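Local coordinates for haloacid dehalogenase/epoxide hydrolase family (Corynebacterium glutamicum ATCC 13032, PDB 2PR7), which is of unknown function but belongs to the haloacid dehalogenase-like hydrolases and probably carries out metal-dependent hydrolysis at the carboxyl ends of its parallel strands, at residues Gln20-Asn25 with Gln119-Val124; Val38-Asp43 with Lys63-Gly68. All coordinates share one frame; numbering follows the deposited sequence.

Contact 1 of 2, residues Gln20-Asn25 with Gln119-Val124. With EDO (1,2-ethanediol), chain D.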
# COMPACT_ATOMS: atom_id res chain seq x y z
N GLN A 20 -6.18 -6.46 11.05
CA GLN A 20 -6.27 -7.08 9.74
C GLN A 20 -7.69 -7.06 9.23
O GLN A 20 -7.94 -6.83 8.04
CB GLN A 20 -5.73 -8.48 9.77
CG GLN A 20 -4.22 -8.52 10.08
CD GLN A 20 -3.57 -9.84 9.75
OE1 GLN A 20 -3.86 -10.46 8.72
NE2 GLN A 20 -2.63 -10.25 10.60
N ARG A 21 -8.67 -7.30 10.10
CA ARG A 21 -10.10 -7.18 9.70
C ARG A 21 -10.39 -5.77 9.22
O ARG A 21 -11.12 -5.56 8.23
CB ARG A 21 -11.06 -7.60 10.83
CG ARG A 21 -11.14 -9.11 11.13
CD ARG A 21 -12.25 -9.46 12.12
NE ARG A 21 -12.09 -8.81 13.44
CZ ARG A 21 -11.48 -9.37 14.49
NH1 ARG A 21 -10.89 -10.55 14.39
NH2 ARG A 21 -11.41 -8.73 15.64
N ARG A 22 -9.93 -4.77 9.97
CA ARG A 22 -10.11 -3.37 9.60
C ARG A 22 -9.47 -3.02 8.24
O ARG A 22 -10.08 -2.41 7.39
CB ARG A 22 -9.68 -2.40 10.73
CG ARG A 22 -10.51 -2.49 11.96
CD ARG A 22 -9.98 -1.53 13.00
NE ARG A 22 -10.32 -0.14 12.71
CZ ARG A 22 -9.97 0.87 13.51
NH1 ARG A 22 -9.29 0.59 14.61
NH2 ARG A 22 -10.29 2.13 13.22
N TRP A 23 -8.31 -3.56 7.99
CA TRP A 23 -7.63 -3.34 6.72
C TRP A 23 -8.37 -4.02 5.59
O TRP A 23 -8.50 -3.45 4.53
CB TRP A 23 -6.24 -3.93 6.81
CG TRP A 23 -5.22 -2.87 7.09
CD1 TRP A 23 -4.48 -2.73 8.21
CD2 TRP A 23 -4.89 -1.75 6.23
NE1 TRP A 23 -3.66 -1.61 8.08
CE2 TRP A 23 -3.88 -1.01 6.88
CE3 TRP A 23 -5.31 -1.37 4.95
CZ2 TRP A 23 -3.28 0.13 6.30
CZ3 TRP A 23 -4.71 -0.24 4.37
CH2 TRP A 23 -3.72 0.53 5.06
N ARG A 24 -8.91 -5.22 5.83
CA ARG A 24 -9.63 -5.92 4.78
C ARG A 24 -10.88 -5.18 4.37
O ARG A 24 -11.20 -5.05 3.20
CB ARG A 24 -9.95 -7.35 5.19
CG ARG A 24 -8.72 -8.24 5.08
CD ARG A 24 -9.01 -9.64 5.46
NE ARG A 24 -7.79 -10.44 5.37
CZ ARG A 24 -7.57 -11.41 4.48
NH1 ARG A 24 -8.51 -11.77 3.60
NH2 ARG A 24 -6.41 -12.06 4.50
N ASN A 25 -11.56 -4.58 5.33
CA ASN A 25 -12.73 -3.81 5.05
C ASN A 25 -12.36 -2.51 4.32
O ASN A 25 -13.06 -2.11 3.38
CB ASN A 25 -13.50 -3.54 6.38
CG ASN A 25 -14.74 -2.79 6.17
OD1 ASN A 25 -15.65 -3.25 5.47
ND2 ASN A 25 -14.83 -1.59 6.76
N GLN A 119 -0.24 4.03 13.87
CA GLN A 119 -1.38 3.33 14.48
C GLN A 119 -2.52 3.42 13.52
O GLN A 119 -2.68 4.45 12.85
CB GLN A 119 -1.77 3.90 15.84
CG GLN A 119 -2.15 5.35 15.90
CD GLN A 119 -3.30 5.63 16.90
OE1 GLN A 119 -4.10 6.57 16.73
NE2 GLN A 119 -3.39 4.81 17.96
N PHE A 120 -3.30 2.34 13.42
CA PHE A 120 -4.36 2.28 12.44
C PHE A 120 -5.30 3.46 12.58
O PHE A 120 -5.69 4.09 11.59
CB PHE A 120 -5.15 0.95 12.50
CG PHE A 120 -6.11 0.77 11.37
CD1 PHE A 120 -7.42 1.29 11.44
CD2 PHE A 120 -5.75 0.10 10.21
CE1 PHE A 120 -8.32 1.18 10.34
CE2 PHE A 120 -6.63 -0.05 9.17
CZ PHE A 120 -7.93 0.49 9.21
N ASP A 121 -5.70 3.78 13.81
CA ASP A 121 -6.70 4.82 14.04
C ASP A 121 -6.30 6.17 13.48
O ASP A 121 -7.16 6.92 13.07
CB ASP A 121 -7.01 5.02 15.54
CG ASP A 121 -7.79 3.88 16.17
OD1 ASP A 121 -8.59 3.25 15.49
OD2 ASP A 121 -7.65 3.65 17.38
N ARG A 122 -5.01 6.49 13.52
CA ARG A 122 -4.55 7.76 12.97
C ARG A 122 -4.52 7.68 11.45
O ARG A 122 -5.05 8.53 10.76
CB ARG A 122 -3.16 8.11 13.50
CG ARG A 122 -2.75 9.49 13.17
CD ARG A 122 -1.48 9.92 13.87
NE ARG A 122 -1.21 11.30 13.51
CZ ARG A 122 -0.70 11.67 12.34
NH1 ARG A 122 -0.36 10.76 11.44
NH2 ARG A 122 -0.51 12.95 12.08
N ALA A 123 -3.90 6.65 10.93
CA ALA A 123 -3.73 6.51 9.50
C ALA A 123 -5.05 6.38 8.73
O ALA A 123 -5.18 6.86 7.61
CB ALA A 123 -2.76 5.34 9.17
N VAL A 124 -6.03 5.67 9.29
CA VAL A 124 -7.29 5.47 8.60
C VAL A 124 -8.00 6.79 8.27
O VAL A 124 -8.64 6.93 7.21
CB VAL A 124 -8.23 4.46 9.31
CG1 VAL A 124 -8.78 5.03 10.61
CG2 VAL A 124 -9.35 4.04 8.36
C1 EDO D . -4.38 -8.91 5.35
O1 EDO D . -5.05 -9.74 6.31
C2 EDO D . -4.96 -7.53 5.58
O2 EDO D . -4.30 -6.98 6.73
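F120 reaches across from its helix and fits between the side chains of R22 and W23. Its CB bond points toward helix 17-32, and CG stands anti to the backbone N (chi1 -172°). Edge-on, the ring meets the face of W23: the five-membered indole ring and the phenyl have centroids 4.8 Å apart and planes at 86°, a T-shaped stack in which CE2 and CD2 of F120 do the touching. One face of the phenyl receives R22, whose CB lies 4.0 Å from the ring centroid in a CH-pi contact. Farther out, F120 CD1 sits over the centre of the R22 guanidinium, 3.3 Å from CZ, with the two planes tilted 55° rather than stacked flat.

A long arginine suits this place because its aliphatic start can lie on an aromatic while its charged end reaches the surface. There R22 holds D121 end-on: NH1 and NH2 both donate to OD1, at 2.9 Å and 3.0 Å, and the oxygen lies near the guanidinium plane. R22 NE forms a salt bridge with the terminal carboxylate of F137, and W23 NE1 donates to Y117. O1 of an ethanediol, probably from the crystallisation liquor, donates to Q20 OE1 and accepts from R24 NE.

The axes of 20-25 and 120-124 run nearly parallel, 11.9 Å apart at closest; R22, W23 and F120 span the gap between these helices, side by side on one face of the HAD alpha/beta sheet.

Contact 2 of 2, residues Val38-Asp43 with Lys63-Gly68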
# COMPACT_ATOMS: atom_id res chain seq x y z
N VAL A 38 -1.85 -1.79 -4.41
CA VAL A 38 -0.59 -2.52 -4.54
C VAL A 38 0.06 -2.67 -3.18
O VAL A 38 0.09 -1.70 -2.40
CB VAL A 38 0.42 -1.80 -5.46
CG1 VAL A 38 1.67 -2.66 -5.64
CG2 VAL A 38 -0.17 -1.54 -6.76
N ILE A 39 0.56 -3.85 -2.87
CA ILE A 39 1.44 -4.05 -1.73
C ILE A 39 2.84 -3.92 -2.28
O ILE A 39 3.20 -4.61 -3.24
CB ILE A 39 1.27 -5.43 -1.06
CG1 ILE A 39 -0.11 -5.53 -0.40
CG2 ILE A 39 2.39 -5.68 -0.05
CD1 ILE A 39 -0.47 -6.86 0.20
N LEU A 40 3.59 -2.98 -1.71
CA LEU A 40 5.00 -2.75 -2.09
C LEU A 40 5.79 -3.02 -0.84
O LEU A 40 5.75 -2.24 0.13
CB LEU A 40 5.29 -1.35 -2.61
CG LEU A 40 6.72 -1.01 -3.05
CD1 LEU A 40 7.14 -1.86 -4.26
CD2 LEU A 40 6.82 0.46 -3.34
N SER A 41 6.52 -4.13 -0.85
CA SER A 41 7.20 -4.58 0.34
C SER A 41 8.70 -4.78 0.11
O SER A 41 9.09 -5.40 -0.89
CB SER A 41 6.56 -5.90 0.75
OG SER A 41 7.24 -6.54 1.82
N ASN A 42 9.52 -4.35 1.08
CA ASN A 42 10.93 -4.65 1.06
C ASN A 42 11.04 -6.01 1.74
O ASN A 42 10.97 -6.08 2.96
CB ASN A 42 11.76 -3.62 1.82
CG ASN A 42 12.04 -2.35 1.00
OD1 ASN A 42 11.62 -2.21 -0.14
ND2 ASN A 42 12.79 -1.40 1.59
N ASP A 43 11.22 -7.07 0.96
CA ASP A 43 11.11 -8.44 1.44
C ASP A 43 11.88 -9.26 0.40
O ASP A 43 11.89 -8.89 -0.78
CB ASP A 43 9.66 -8.92 1.48
CG ASP A 43 9.51 -10.33 2.06
OD1 ASP A 43 9.28 -10.45 3.30
OD2 ASP A 43 9.64 -11.34 1.35
N LYS A 63 -2.18 -6.03 -6.83
CA LYS A 63 -0.85 -6.51 -7.11
C LYS A 63 0.02 -6.56 -5.86
O LYS A 63 -0.12 -5.72 -4.99
CB LYS A 63 -0.19 -5.57 -8.09
CG LYS A 63 -0.91 -5.36 -9.42
CD LYS A 63 -0.70 -6.50 -10.37
CE LYS A 63 -1.26 -6.15 -11.73
NZ LYS A 63 -2.58 -5.47 -11.61
N VAL A 64 0.97 -7.48 -5.84
CA VAL A 64 1.98 -7.57 -4.82
C VAL A 64 3.35 -7.46 -5.50
O VAL A 64 3.66 -8.22 -6.43
CB VAL A 64 1.85 -8.92 -4.05
CG1 VAL A 64 3.10 -9.21 -3.22
CG2 VAL A 64 0.59 -8.95 -3.15
N LEU A 65 4.15 -6.52 -5.02
CA LEU A 65 5.52 -6.30 -5.50
C LEU A 65 6.50 -6.45 -4.33
O LEU A 65 6.32 -5.82 -3.28
CB LEU A 65 5.71 -4.89 -6.12
CG LEU A 65 5.00 -4.62 -7.44
CD1 LEU A 65 5.37 -3.20 -7.93
CD2 LEU A 65 5.33 -5.66 -8.46
N LEU A 66 7.56 -7.26 -4.51
CA LEU A 66 8.51 -7.55 -3.44
C LEU A 66 9.89 -7.15 -3.93
O LEU A 66 10.32 -7.57 -5.03
CB LEU A 66 8.50 -9.05 -3.15
CG LEU A 66 7.09 -9.55 -2.75
CD1 LEU A 66 6.83 -11.07 -2.83
CD2 LEU A 66 6.72 -9.02 -1.34
N SER A 67 10.58 -6.33 -3.15
CA SER A 67 11.89 -5.83 -3.55
C SER A 67 12.87 -6.93 -4.02
O SER A 67 13.60 -6.72 -4.97
CB SER A 67 12.51 -5.06 -2.39
OG SER A 67 12.71 -5.90 -1.27
N GLY A 68 12.88 -8.09 -3.36
CA GLY A 68 13.81 -9.16 -3.72
C GLY A 68 13.58 -9.70 -5.12
O GLY A 68 14.44 -10.40 -5.67
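Strands 36-41 and 63-66 pair in parallel at one margin of the central sheet, V38 to S41 lying beside K63 to L66 in matched register. The strand 38-41 alternately donates to and accepts from its neighbour: I39 N gives to K63 O, I39 O takes L65 N at 2.8 Å, S41 N gives to L65 O, and S41 O takes S67 N at 2.9 Å. All four are close to straight, and CA-H...O contacts fill in between.

Apolar branched residues suit a strand with helices on both faces. I39 and V64 lie side by side on one face, pointing the same way, with I39 CD1 4.1 Å from V64 CG2. L66 shares that face, and its CD2 packs 3.8 Å from S41 CB, where a small serine leaves room for the leucine. On the other face L40 crosses L65 at an angle, L40 CD1 resting 3.8 Å from L65 CB.

Past the strand ends one bond uses a side chain and the next is again main chain to main chain. S67 OG, between its own backbone N and carbonyl carbon (chi1 62°), accepts from D43 N at 2.9 Å, while G68 N donates to D43 O at 2.9 Å. The first turn of helix 67-70 is thereby tied to the loop after S41. N42 ND2 reaches K74 O, and D43 OD2 accepts from G45 N.

The pair belongs to a beta-alpha-beta unit whose connecting helix 50-57 covers I39, V64 and L66. Helix 77-86 packs on L40 and L65 from the other face, and strand 4-7 continues the sheet beyond strand 36-41.

In the fold
Contact 2 is nested within the chain loop that contact 1 closes: helix 17-32 runs directly into strand 36-41, strand 63-66 follows, and helix 120-131 comes last. Their centres lie 19 Å apart on opposite sides of the chain's centre, with nearest atoms about 8 Å apart and no touch. Contact 2 builds one margin of the five-stranded parallel sheet, ordered 63-66, 36-41, 4-7, 94-98, 113-116; contact 1 joins the helix before strand 36-41 to the one after strand 113-116, the opposite margin. Bound calcium, held at D8, A10 and D99, lies about 7 Å from the S41 side chain and 11 Å from that of W23, consistent with the usual HAD metal site.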